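Local atomic coordinates of CBS domain-containing protein (Pyrococcus horikoshii, PDB entry 2YZQ), a protein that is of unknown function but carries four CBS domain repeats and binds S-adenosylmethionine, which suggests a sensor or regulator responding to that ligand. Residues I14-T19 against K43-I48; D77-A82 against G105-G110; D111-Y116 against F271-V276. All blocks are in the same frame, centred on the assembly; numbering follows the deposited sequence.

Contact 1. Residues I14-T19 against K43-I48; sequences ITLPAT and KLVGII
Ile14 and Leu16 face Ile48 and Val45 across the small sheet of a CBS domain, where strand 14-15 and strand 44-48 are the two outer strands and strand 34-38 runs between them; the CA atoms of Ile14 and Ile48 lie 8.7 Å apart, and those of Leu16 and Val45 9.4 Å. At that spacing no backbone bond joins the two segments directly. Instead both are tied to the middle strand, Ile14 and Leu16 through Val38 and Val45 through Val37, and the two segments meet only through side chains that reach over one face of the sheet. Thr15 turns its CB away, and its polar side chain suits that exposed side. Val45 and Gly46 both face Val37, a classic beta bulge. With phi at 155°, Gly46 adopts a backbone shape in which a CB would press on the carbonyl O of Val45, so glycine fits here. Beta-branched Ile14, Val45 and Ile48 suit extended strand backbone, and Leu16, just past its strand, adds reach from the loop. Ile14 extends (chi2 -176°) to bring CD1 across. In Ile48, CG1 stands anti to the backbone N (chi1 -176°) and leads away, leaving CG2 as the branch that touches. The touches are light: CD1 of Leu16 comes to 4.3 Å from CG2 of Val45, and CD1 of Ile14 ends 4.4 Å from CG2 of Ile48.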
ATOM      1  N   ILE A  14      -7.022 -18.263  11.746  1.00 25.29           N
ATOM      2  CA  ILE A  14      -6.611 -18.706  13.067  1.00 26.94           C
ATOM      3  C   ILE A  14      -7.831 -18.729  13.970  1.00 25.58           C
ATOM      4  O   ILE A  14      -8.553 -17.741  14.085  1.00 24.37           O
ATOM      5  CB  ILE A  14      -5.544 -17.774  13.679  1.00 27.99           C
ATOM      6  CG1 ILE A  14      -4.272 -17.816  12.829  1.00 29.73           C
ATOM      7  CG2 ILE A  14      -5.247 -18.197  15.111  1.00 28.65           C
ATOM      8  CD1 ILE A  14      -3.121 -17.008  13.397  1.00 31.82           C
ATOM      9  N   THR A  15      -8.061 -19.872  14.602  1.00 27.89           N
ATOM     10  CA  THR A  15      -9.197 -20.029  15.497  1.00 29.39           C
ATOM     11  C   THR A  15      -8.785 -19.769  16.938  1.00 30.98           C
ATOM     12  O   THR A  15      -7.782 -20.301  17.412  1.00 31.50           O
ATOM     13  CB  THR A  15      -9.782 -21.451  15.404  1.00 29.28           C
ATOM     14  OG1 THR A  15     -10.232 -21.697  14.066  1.00 29.13           O
ATOM     15  CG2 THR A  15     -10.949 -21.610  16.370  1.00 29.59           C
ATOM     16  N   LEU A  16      -9.564 -18.941  17.623  1.00 32.83           N
ATOM     17  CA  LEU A  16      -9.301 -18.620  19.019  1.00 35.15           C
ATOM     18  C   LEU A  16      -9.982 -19.685  19.872  1.00 37.00           C
ATOM     19  O   LEU A  16     -10.998 -20.252  19.470  1.00 37.52           O
ATOM     20  CB  LEU A  16      -9.874 -17.244  19.363  1.00 35.37           C
ATOM     21  CG  LEU A  16      -9.373 -16.056  18.539  1.00 35.32           C
ATOM     22  CD1 LEU A  16     -10.127 -14.797  18.944  1.00 35.76           C
ATOM     23  CD2 LEU A  16      -7.876 -15.883  18.749  1.00 34.94           C
ATOM     24  N   PRO A  17      -9.436 -19.970  21.066  1.00 38.58           N
ATOM     25  CA  PRO A  17      -8.236 -19.364  21.655  1.00 40.25           C
ATOM     26  C   PRO A  17      -6.948 -19.773  20.943  1.00 41.13           C
ATOM     27  O   PRO A  17      -6.860 -20.859  20.372  1.00 40.86           O
ATOM     28  CB  PRO A  17      -8.267 -19.864  23.100  1.00 40.22           C
ATOM     29  CG  PRO A  17      -9.723 -20.116  23.350  1.00 40.07           C
ATOM     30  CD  PRO A  17     -10.146 -20.781  22.070  1.00 39.75           C
ATOM     31  N   ALA A  18      -5.950 -18.896  20.992  1.00 42.83           N
ATOM     32  CA  ALA A  18      -4.663 -19.156  20.363  1.00 44.75           C
ATOM     33  C   ALA A  18      -3.555 -18.448  21.134  1.00 46.07           C
ATOM     34  O   ALA A  18      -3.813 -17.496  21.869  1.00 46.21           O
ATOM     35  CB  ALA A  18      -4.682 -18.684  18.918  1.00 44.43           C
ATOM     36  N   THR A  19      -2.323 -18.917  20.958  1.00 47.84           N
ATOM     37  CA  THR A  19      -1.170 -18.337  21.639  1.00 49.72           C
ATOM     38  C   THR A  19      -0.902 -16.907  21.168  1.00 50.70           C
ATOM     39  O   THR A  19       0.158 -16.673  20.548  1.00 52.03           O
ATOM     40  CB  THR A  19       0.097 -19.187  21.403  1.00 49.94           C
ATOM     41  OG1 THR A  19      -0.183 -20.558  21.715  1.00 49.98           O
ATOM     42  CG2 THR A  19       1.236 -18.705  22.289  1.00 49.61           C
ATOM     43  N   LYS A  43     -16.921 -18.355  12.185  1.00 19.98           N
ATOM     44  CA  LYS A  43     -17.355 -17.025  11.779  1.00 21.09           C
ATOM     45  C   LYS A  43     -16.242 -16.014  12.033  1.00 20.72           C
ATOM     46  O   LYS A  43     -15.487 -16.137  12.995  1.00 19.25           O
ATOM     47  CB  LYS A  43     -18.609 -16.609  12.552  1.00 24.28           C
ATOM     48  CG  LYS A  43     -19.791 -17.547  12.364  1.00 28.75           C
ATOM     49  CD  LYS A  43     -21.043 -16.985  13.010  1.00 32.12           C
ATOM     50  CE  LYS A  43     -22.222 -17.927  12.843  1.00 34.58           C
ATOM     51  NZ  LYS A  43     -21.972 -19.245  13.487  1.00 38.04           N
ATOM     52  N   LEU A  44     -16.145 -15.016  11.162  1.00 19.83           N
ATOM     53  CA  LEU A  44     -15.125 -13.983  11.295  1.00 20.65           C
ATOM     54  C   LEU A  44     -15.358 -13.134  12.540  1.00 20.65           C
ATOM     55  O   LEU A  44     -16.472 -12.669  12.785  1.00 20.25           O
ATOM     56  CB  LEU A  44     -15.129 -13.079  10.060  1.00 19.33           C
ATOM     57  CG  LEU A  44     -14.082 -11.961  10.014  1.00 19.57           C
ATOM     58  CD1 LEU A  44     -12.690 -12.546   9.835  1.00 19.27           C
ATOM     59  CD2 LEU A  44     -14.417 -11.017   8.872  1.00 20.50           C
ATOM     60  N   VAL A  45     -14.302 -12.934  13.320  1.00 22.93           N
ATOM     61  CA  VAL A  45     -14.392 -12.121  14.525  1.00 25.63           C
ATOM     62  C   VAL A  45     -13.323 -11.030  14.521  1.00 26.90           C
ATOM     63  O   VAL A  45     -13.268 -10.206  15.434  1.00 28.08           O
ATOM     64  CB  VAL A  45     -14.251 -12.980  15.808  1.00 26.07           C
ATOM     65  CG1 VAL A  45     -15.416 -13.956  15.901  1.00 27.24           C
ATOM     66  CG2 VAL A  45     -12.933 -13.733  15.799  1.00 26.59           C
ATOM     67  N   GLY A  46     -12.484 -11.021  13.488  1.00 26.53           N
ATOM     68  CA  GLY A  46     -11.442 -10.008  13.392  1.00 27.82           C
ATOM     69  C   GLY A  46     -10.244 -10.430  12.562  1.00 29.22           C
ATOM     70  O   GLY A  46     -10.291 -11.431  11.849  1.00 28.04           O
ATOM     71  N   ILE A  47      -9.168  -9.654  12.642  1.00 29.66           N
ATOM     72  CA  ILE A  47      -7.953  -9.963  11.901  1.00 31.26           C
ATOM     73  C   ILE A  47      -6.733  -9.659  12.762  1.00 31.27           C
ATOM     74  O   ILE A  47      -6.755  -8.743  13.583  1.00 31.73           O
ATOM     75  CB  ILE A  47      -7.871  -9.144  10.589  1.00 32.36           C
ATOM     76  CG1 ILE A  47      -6.764  -9.702   9.693  1.00 33.34           C
ATOM     77  CG2 ILE A  47      -7.590  -7.683  10.899  1.00 33.36           C
ATOM     78  CD1 ILE A  47      -6.756  -9.114   8.295  1.00 34.85           C
ATOM     79  N   ILE A  48      -5.675 -10.441  12.584  1.00 32.74           N
ATOM     80  CA  ILE A  48      -4.448 -10.238  13.342  1.00 34.97           C
ATOM     81  C   ILE A  48      -3.269 -10.070  12.390  1.00 36.24           C
ATOM     82  O   ILE A  48      -3.081 -10.863  11.466  1.00 35.23           O
ATOM     83  CB  ILE A  48      -4.174 -11.427  14.301  1.00 35.03           C
ATOM     84  CG1 ILE A  48      -2.935 -11.133  15.154  1.00 35.53           C
ATOM     85  CG2 ILE A  48      -3.980 -12.712  13.512  1.00 35.11           C
ATOM     86  CD1 ILE A  48      -3.084  -9.920  16.048  1.00 36.24           C
TER

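Contact 2. Residues D77-A82 against G105-G110; sequences DTLKKA and GILTVG
In this CBS domain a helix packs on a sheet: the first turn of helix 79-89 lies against the last part of strand 103-108, just before the chain enters helix 109-117. Leu107 carries the contact from the strand. Its CG stands anti to the backbone N (chi1 175°), and one branch, CD2, does all the touching: it reaches CB of Ala82 at 3.7 Å and CD2 of Leu79 at 4.1 Å. The short side chain of Ala82 points at the strand and lets the helix come close, with the CA atoms of Ala82 and Leu107 8.3 Å apart. Leu79, one turn earlier, starts off to the flank, but with CG beside the backbone N (chi1 -76°) its end comes nearer and meets the Leu107 side chain at about a right angle. Thr78 caps the helix start: its OG1 accepts a hydrogen bond from Lys81 N (3.1 Å, 152° at the hydrogen). A hydroxyl suits this place because the first turn has backbone N-H groups without helical partners, and Thr108 is likewise the N-cap of helix 109-117. Ile6 of helix 3-6 also touches both leucines, and Ile112 adds to the cover of Leu107. All three touching residues are buried and no polar atom bonds across the contact, so the two segments are held to each other by apolar burial and shape.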
ATOM      1  N   ASP A  77     -19.916  -8.752  -4.352  1.00 17.93           N
ATOM      2  CA  ASP A  77     -19.985  -7.301  -4.250  1.00 19.11           C
ATOM      3  C   ASP A  77     -19.051  -6.719  -5.307  1.00 18.75           C
ATOM      4  O   ASP A  77     -18.159  -7.404  -5.815  1.00 17.92           O
ATOM      5  CB  ASP A  77     -19.551  -6.820  -2.860  1.00 19.08           C
ATOM      6  CG  ASP A  77     -20.621  -7.036  -1.806  1.00 21.90           C
ATOM      7  OD1 ASP A  77     -21.819  -7.002  -2.160  1.00 26.60           O
ATOM      8  OD2 ASP A  77     -20.269  -7.218  -0.623  1.00 22.27           O
ATOM      9  N   THR A  78     -19.258  -5.454  -5.646  1.00 18.83           N
ATOM     10  CA  THR A  78     -18.419  -4.806  -6.644  1.00 19.97           C
ATOM     11  C   THR A  78     -17.091  -4.395  -6.024  1.00 18.63           C
ATOM     12  O   THR A  78     -16.982  -4.263  -4.804  1.00 19.00           O
ATOM     13  CB  THR A  78     -19.086  -3.538  -7.188  1.00 19.89           C
ATOM     14  OG1 THR A  78     -19.291  -2.617  -6.109  1.00 20.92           O
ATOM     15  CG2 THR A  78     -20.425  -3.872  -7.833  1.00 21.71           C
ATOM     16  N   LEU A  79     -16.077  -4.200  -6.861  1.00 19.10           N
ATOM     17  CA  LEU A  79     -14.779  -3.771  -6.357  1.00 19.96           C
ATOM     18  C   LEU A  79     -14.949  -2.367  -5.799  1.00 19.91           C
ATOM     19  O   LEU A  79     -14.233  -1.958  -4.887  1.00 19.65           O
ATOM     20  CB  LEU A  79     -13.729  -3.755  -7.471  1.00 20.29           C
ATOM     21  CG  LEU A  79     -13.175  -5.105  -7.922  1.00 21.86           C
ATOM     22  CD1 LEU A  79     -12.154  -4.885  -9.026  1.00 23.96           C
ATOM     23  CD2 LEU A  79     -12.534  -5.819  -6.739  1.00 20.48           C
ATOM     24  N   LYS A  80     -15.908  -1.634  -6.355  1.00 20.10           N
ATOM     25  CA  LYS A  80     -16.180  -0.276  -5.902  1.00 20.37           C
ATOM     26  C   LYS A  80     -16.558  -0.286  -4.427  1.00 19.50           C
ATOM     27  O   LYS A  80     -16.095   0.550  -3.656  1.00 18.91           O
ATOM     28  CB  LYS A  80     -17.317   0.347  -6.715  1.00 22.80           C
ATOM     29  CG  LYS A  80     -17.741   1.725  -6.214  1.00 25.69           C
ATOM     30  CD  LYS A  80     -18.835   2.330  -7.078  1.00 29.24           C
ATOM     31  CE  LYS A  80     -19.202   3.726  -6.597  1.00 32.38           C
ATOM     32  NZ  LYS A  80     -20.208   4.371  -7.488  1.00 33.60           N
ATOM     33  N   LYS A  81     -17.401  -1.236  -4.036  1.00 18.90           N
ATOM     34  CA  LYS A  81     -17.826  -1.334  -2.645  1.00 19.04           C
ATOM     35  C   LYS A  81     -16.644  -1.619  -1.721  1.00 18.11           C
ATOM     36  O   LYS A  81     -16.525  -1.019  -0.655  1.00 19.02           O
ATOM     37  CB  LYS A  81     -18.886  -2.427  -2.491  1.00 21.60           C
ATOM     38  CG  LYS A  81     -19.425  -2.575  -1.077  1.00 24.55           C
ATOM     39  CD  LYS A  81     -20.577  -3.563  -1.025  1.00 27.81           C
ATOM     40  CE  LYS A  81     -21.066  -3.753   0.400  1.00 30.90           C
ATOM     41  NZ  LYS A  81     -21.454  -2.460   1.028  1.00 34.43           N
ATOM     42  N   ALA A  82     -15.775  -2.540  -2.130  1.00 17.20           N
ATOM     43  CA  ALA A  82     -14.608  -2.896  -1.335  1.00 16.55           C
ATOM     44  C   ALA A  82     -13.636  -1.722  -1.250  1.00 17.39           C
ATOM     45  O   ALA A  82     -13.037  -1.473  -0.203  1.00 17.78           O
ATOM     46  CB  ALA A  82     -13.911  -4.115  -1.941  1.00 18.02           C
ATOM     47  N   GLY A 105     -12.333 -15.505   1.469  1.00 13.02           N
ATOM     48  CA  GLY A 105     -11.309 -14.858   0.673  1.00 13.13           C
ATOM     49  C   GLY A 105     -10.787 -13.613   1.357  1.00 13.62           C
ATOM     50  O   GLY A 105     -11.334 -13.181   2.369  1.00 13.65           O
ATOM     51  N   ILE A 106      -9.708 -13.063   0.812  1.00 15.22           N
ATOM     52  CA  ILE A 106      -9.102 -11.843   1.326  1.00 16.74           C
ATOM     53  C   ILE A 106      -8.753 -10.995   0.111  1.00 15.03           C
ATOM     54  O   ILE A 106      -8.241 -11.504  -0.889  1.00 14.41           O
ATOM     55  CB  ILE A 106      -7.815 -12.129   2.131  1.00 18.10           C
ATOM     56  CG1 ILE A 106      -8.153 -12.890   3.414  1.00 23.10           C
ATOM     57  CG2 ILE A 106      -7.105 -10.812   2.467  1.00 20.86           C
ATOM     58  CD1 ILE A 106      -9.097 -12.149   4.348  1.00 26.99           C
ATOM     59  N   LEU A 107      -9.049  -9.705   0.188  1.00 15.55           N
ATOM     60  CA  LEU A 107      -8.763  -8.798  -0.915  1.00 15.28           C
ATOM     61  C   LEU A 107      -7.933  -7.636  -0.395  1.00 15.49           C
ATOM     62  O   LEU A 107      -8.363  -6.919   0.503  1.00 17.00           O
ATOM     63  CB  LEU A 107     -10.064  -8.265  -1.509  1.00 16.03           C
ATOM     64  CG  LEU A 107      -9.926  -7.203  -2.603  1.00 17.56           C
ATOM     65  CD1 LEU A 107      -9.325  -7.829  -3.858  1.00 17.21           C
ATOM     66  CD2 LEU A 107     -11.289  -6.607  -2.905  1.00 18.75           C
ATOM     67  N   THR A 108      -6.746  -7.458  -0.960  1.00 15.21           N
ATOM     68  CA  THR A 108      -5.868  -6.375  -0.530  1.00 15.77           C
ATOM     69  C   THR A 108      -5.735  -5.301  -1.595  1.00 15.51           C
ATOM     70  O   THR A 108      -6.153  -5.479  -2.734  1.00 13.55           O
ATOM     71  CB  THR A 108      -4.447  -6.880  -0.231  1.00 15.95           C
ATOM     72  OG1 THR A 108      -3.801  -7.245  -1.458  1.00 17.16           O
ATOM     73  CG2 THR A 108      -4.494  -8.087   0.687  1.00 17.97           C
ATOM     74  N   VAL A 109      -5.149  -4.174  -1.206  1.00 15.74           N
ATOM     75  CA  VAL A 109      -4.920  -3.089  -2.144  1.00 15.85           C
ATOM     76  C   VAL A 109      -3.979  -3.630  -3.215  1.00 14.69           C
ATOM     77  O   VAL A 109      -4.147  -3.348  -4.400  1.00 14.89           O
ATOM     78  CB  VAL A 109      -4.258  -1.880  -1.452  1.00 16.46           C
ATOM     79  CG1 VAL A 109      -3.820  -0.864  -2.494  1.00 15.57           C
ATOM     80  CG2 VAL A 109      -5.236  -1.244  -0.481  1.00 18.00           C
ATOM     81  N   GLY A 110      -3.001  -4.419  -2.779  1.00 15.63           N
ATOM     82  CA  GLY A 110      -2.046  -5.007  -3.704  1.00 14.66           C
ATOM     83  C   GLY A 110      -2.741  -5.842  -4.764  1.00 15.21           C
ATOM     84  O   GLY A 110      -2.392  -5.776  -5.943  1.00 15.38           O
TER

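Contact 3. Residues D111-Y116 against F271-V276; sequences DIIRRY and FDLLKV
Ile112 and Ile113 meet Leu274 and Leu273 where helix 109-117 packs on segment 271-276, which coils as a helix does; the contact joins segments 155 residues apart in sequence, one in each of two CBS domain ranges. All four side chains are buried, and each isoleucine takes one leucine. In Ile112 the CG1 branch extends fully, and CD1 reaches CD2 of Leu274 at 3.7 Å. Ile113 folds instead: chi2 of -55° turns CD1 over to Leu273. Both leucines hold CG anti to the carbonyl carbon (chi1 -66° and -62°), and their long apolar branches bridge to the isoleucines. Both pairs cross at about a right angle; Ile112 and Leu274 meet only at their ends, while CD1 of Ile113 also lies 4.1 Å from CB of Leu273. Met86 of helix 79-89 packs on Ile112 and Leu274, and Met247 of helix 240-250 on Ile113 and Leu273. The polar part of helix 109-117 holds buried Asp111, whose OD1 forms salt bridges with NH2 of Arg114 at 3.5 Å and, over the guanidinium face and by charge alone, with NH1 of Arg115 at 3.4 Å; its OD2 accepts from Thr108 N. The closest apolar approach is from CD1 of Ile113 to CD1 of Leu273, 3.6 Å.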
ATOM      1  N   ASP A 111      -3.730  -6.628  -4.347  1.00 15.71           N
ATOM      2  CA  ASP A 111      -4.468  -7.466  -5.286  1.00 14.37           C
ATOM      3  C   ASP A 111      -5.164  -6.617  -6.339  1.00 14.30           C
ATOM      4  O   ASP A 111      -5.171  -6.959  -7.520  1.00 14.82           O
ATOM      5  CB  ASP A 111      -5.533  -8.304  -4.570  1.00 14.94           C
ATOM      6  CG  ASP A 111      -4.946  -9.332  -3.630  1.00 15.28           C
ATOM      7  OD1 ASP A 111      -3.893  -9.919  -3.954  1.00 16.85           O
ATOM      8  OD2 ASP A 111      -5.562  -9.568  -2.567  1.00 16.04           O
ATOM      9  N   ILE A 112      -5.765  -5.514  -5.907  1.00 12.83           N
ATOM     10  CA  ILE A 112      -6.470  -4.646  -6.834  1.00 12.91           C
ATOM     11  C   ILE A 112      -5.498  -4.049  -7.849  1.00 14.05           C
ATOM     12  O   ILE A 112      -5.799  -3.982  -9.033  1.00 13.97           O
ATOM     13  CB  ILE A 112      -7.224  -3.531  -6.078  1.00 13.85           C
ATOM     14  CG1 ILE A 112      -8.322  -4.168  -5.216  1.00 14.40           C
ATOM     15  CG2 ILE A 112      -7.820  -2.534  -7.065  1.00 15.06           C
ATOM     16  CD1 ILE A 112      -9.147  -3.188  -4.418  1.00 16.74           C
ATOM     17  N   ILE A 113      -4.324  -3.640  -7.387  1.00 14.19           N
ATOM     18  CA  ILE A 113      -3.325  -3.064  -8.281  1.00 15.47           C
ATOM     19  C   ILE A 113      -2.795  -4.083  -9.294  1.00 15.04           C
ATOM     20  O   ILE A 113      -2.835  -3.852 -10.505  1.00 15.34           O
ATOM     21  CB  ILE A 113      -2.114  -2.514  -7.489  1.00 17.72           C
ATOM     22  CG1 ILE A 113      -2.567  -1.395  -6.549  1.00 22.80           C
ATOM     23  CG2 ILE A 113      -1.029  -2.032  -8.452  1.00 16.37           C
ATOM     24  CD1 ILE A 113      -3.305  -0.275  -7.227  1.00 24.39           C
ATOM     25  N   ARG A 114      -2.313  -5.210  -8.786  1.00 16.45           N
ATOM     26  CA  ARG A 114      -1.722  -6.254  -9.619  1.00 17.31           C
ATOM     27  C   ARG A 114      -2.667  -7.074 -10.494  1.00 17.28           C
ATOM     28  O   ARG A 114      -2.348  -7.370 -11.648  1.00 18.18           O
ATOM     29  CB  ARG A 114      -0.917  -7.209  -8.733  1.00 18.80           C
ATOM     30  CG  ARG A 114       0.257  -6.554  -8.019  1.00 24.16           C
ATOM     31  CD  ARG A 114       0.822  -7.456  -6.932  1.00 28.01           C
ATOM     32  NE  ARG A 114      -0.129  -7.635  -5.836  1.00 32.63           N
ATOM     33  CZ  ARG A 114       0.141  -8.281  -4.706  1.00 34.80           C
ATOM     34  NH1 ARG A 114       1.340  -8.818  -4.515  1.00 36.45           N
ATOM     35  NH2 ARG A 114      -0.784  -8.382  -3.762  1.00 34.73           N
ATOM     36  N   ARG A 115      -3.822  -7.442  -9.951  1.00 16.93           N
ATOM     37  CA  ARG A 115      -4.773  -8.271 -10.686  1.00 16.33           C
ATOM     38  C   ARG A 115      -5.842  -7.518 -11.455  1.00 17.23           C
ATOM     39  O   ARG A 115      -6.458  -8.067 -12.369  1.00 17.58           O
ATOM     40  CB  ARG A 115      -5.453  -9.245  -9.724  1.00 16.88           C
ATOM     41  CG  ARG A 115      -4.495 -10.156  -8.982  1.00 19.16           C
ATOM     42  CD  ARG A 115      -5.200 -10.912  -7.860  1.00 20.72           C
ATOM     43  NE  ARG A 115      -4.275 -11.792  -7.148  1.00 23.89           N
ATOM     44  CZ  ARG A 115      -4.561 -12.434  -6.019  1.00 22.74           C
ATOM     45  NH1 ARG A 115      -5.755 -12.299  -5.456  1.00 22.34           N
ATOM     46  NH2 ARG A 115      -3.649 -13.214  -5.450  1.00 24.51           N
ATOM     47  N   TYR A 116      -6.063  -6.258 -11.097  1.00 16.31           N
ATOM     48  CA  TYR A 116      -7.098  -5.477 -11.752  1.00 14.99           C
ATOM     49  C   TYR A 116      -6.593  -4.275 -12.547  1.00 16.10           C
ATOM     50  O   TYR A 116      -6.603  -4.293 -13.778  1.00 16.56           O
ATOM     51  CB  TYR A 116      -8.121  -5.034 -10.703  1.00 17.13           C
ATOM     52  CG  TYR A 116      -9.314  -4.299 -11.260  1.00 19.99           C
ATOM     53  CD1 TYR A 116     -10.137  -4.889 -12.217  1.00 22.05           C
ATOM     54  CD2 TYR A 116      -9.635  -3.020 -10.810  1.00 22.42           C
ATOM     55  CE1 TYR A 116     -11.255  -4.226 -12.711  1.00 23.81           C
ATOM     56  CE2 TYR A 116     -10.750  -2.351 -11.294  1.00 24.11           C
ATOM     57  CZ  TYR A 116     -11.556  -2.958 -12.244  1.00 24.61           C
ATOM     58  OH  TYR A 116     -12.665  -2.299 -12.724  1.00 27.31           O
ATOM     59  N   PHE A 271      -3.015   3.190  -2.755  1.00 11.71           N
ATOM     60  CA  PHE A 271      -4.238   3.537  -2.045  1.00 13.15           C
ATOM     61  C   PHE A 271      -5.005   4.651  -2.759  1.00 13.49           C
ATOM     62  O   PHE A 271      -6.234   4.707  -2.702  1.00 14.60           O
ATOM     63  CB  PHE A 271      -3.894   3.984  -0.619  1.00 14.86           C
ATOM     64  CG  PHE A 271      -5.003   3.767   0.374  1.00 19.33           C
ATOM     65  CD1 PHE A 271      -5.347   2.480   0.777  1.00 21.62           C
ATOM     66  CD2 PHE A 271      -5.699   4.845   0.911  1.00 22.19           C
ATOM     67  CE1 PHE A 271      -6.368   2.267   1.704  1.00 22.03           C
ATOM     68  CE2 PHE A 271      -6.726   4.644   1.841  1.00 23.09           C
ATOM     69  CZ  PHE A 271      -7.058   3.350   2.236  1.00 24.24           C
ATOM     70  N   ASP A 272      -4.279   5.535  -3.437  1.00 12.01           N
ATOM     71  CA  ASP A 272      -4.914   6.642  -4.145  1.00 13.12           C
ATOM     72  C   ASP A 272      -5.655   6.158  -5.381  1.00 14.14           C
ATOM     73  O   ASP A 272      -6.626   6.775  -5.817  1.00 14.62           O
ATOM     74  CB  ASP A 272      -3.872   7.690  -4.548  1.00 12.27           C
ATOM     75  CG  ASP A 272      -3.257   8.385  -3.351  1.00 12.48           C
ATOM     76  OD1 ASP A 272      -4.027   8.850  -2.490  1.00 13.46           O
ATOM     77  OD2 ASP A 272      -2.013   8.468  -3.270  1.00 13.11           O
ATOM     78  N   LEU A 273      -5.184   5.057  -5.953  1.00 14.16           N
ATOM     79  CA  LEU A 273      -5.818   4.508  -7.141  1.00 15.24           C
ATOM     80  C   LEU A 273      -7.206   3.951  -6.828  1.00 16.31           C
ATOM     81  O   LEU A 273      -8.046   3.836  -7.717  1.00 16.88           O
ATOM     82  CB  LEU A 273      -4.917   3.430  -7.754  1.00 13.86           C
ATOM     83  CG  LEU A 273      -3.600   3.986  -8.311  1.00 15.07           C
ATOM     84  CD1 LEU A 273      -2.755   2.853  -8.876  1.00 14.96           C
ATOM     85  CD2 LEU A 273      -3.894   5.017  -9.392  1.00 16.65           C
ATOM     86  N   LEU A 274      -7.454   3.629  -5.560  1.00 16.67           N
ATOM     87  CA  LEU A 274      -8.758   3.103  -5.156  1.00 17.31           C
ATOM     88  C   LEU A 274      -9.853   4.130  -5.436  1.00 17.71           C
ATOM     89  O   LEU A 274     -11.001   3.779  -5.693  1.00 17.74           O
ATOM     90  CB  LEU A 274      -8.760   2.759  -3.666  1.00 18.31           C
ATOM     91  CG  LEU A 274      -7.790   1.672  -3.194  1.00 18.61           C
ATOM     92  CD1 LEU A 274      -7.880   1.542  -1.688  1.00 18.55           C
ATOM     93  CD2 LEU A 274      -8.123   0.345  -3.867  1.00 19.85           C
ATOM     94  N   LYS A 275      -9.487   5.406  -5.393  1.00 18.16           N
ATOM     95  CA  LYS A 275     -10.450   6.471  -5.629  1.00 18.55           C
ATOM     96  C   LYS A 275     -11.024   6.429  -7.043  1.00 18.14           C
ATOM     97  O   LYS A 275     -12.105   6.963  -7.306  1.00 19.54           O
ATOM     98  CB  LYS A 275      -9.793   7.824  -5.361  1.00 20.14           C
ATOM     99  CG  LYS A 275      -9.215   7.933  -3.954  1.00 23.44           C
ATOM    100  CD  LYS A 275      -8.643   9.312  -3.690  1.00 26.20           C
ATOM    101  CE  LYS A 275      -7.480   9.625  -4.618  1.00 24.69           C
ATOM    102  NZ  LYS A 275      -7.027  11.032  -4.421  1.00 32.45           N
ATOM    103  N   VAL A 276     -10.293   5.798  -7.956  1.00 18.11           N
ATOM    104  CA  VAL A 276     -10.743   5.680  -9.333  1.00 20.13           C
ATOM    105  C   VAL A 276     -12.007   4.819  -9.397  1.00 21.55           C
ATOM    106  O   VAL A 276     -12.891   5.057 -10.222  1.00 21.32           O
ATOM    107  CB  VAL A 276      -9.656   5.034 -10.214  1.00 20.17           C
ATOM    108  CG1 VAL A 276     -10.174   4.838 -11.631  1.00 22.56           C
ATOM    109  CG2 VAL A 276      -8.409   5.906 -10.208  1.00 21.77           C
TER

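In the fold
The three contacts follow one another along the chain without overlap. Contacts 2 and 3 are neighbours, their centres about 9 Å apart, because both use helix 109-117: contact 2 lies at its entrance and contact 3 on its body. They touch directly where CD1 of Leu79 packs on CD2 of Tyr116 at 3.6 Å and CG2 of Val109 on CD1 of Phe271 at 3.9 Å. Contact 1 is set apart at the surface, its centre about 21 Å from that of contact 2 and about 28 Å from that of contact 3. Contact 3 lies nearest the ligand, with the side chain of Ile113 about 12 Å from the bound S-adenosylmethionine.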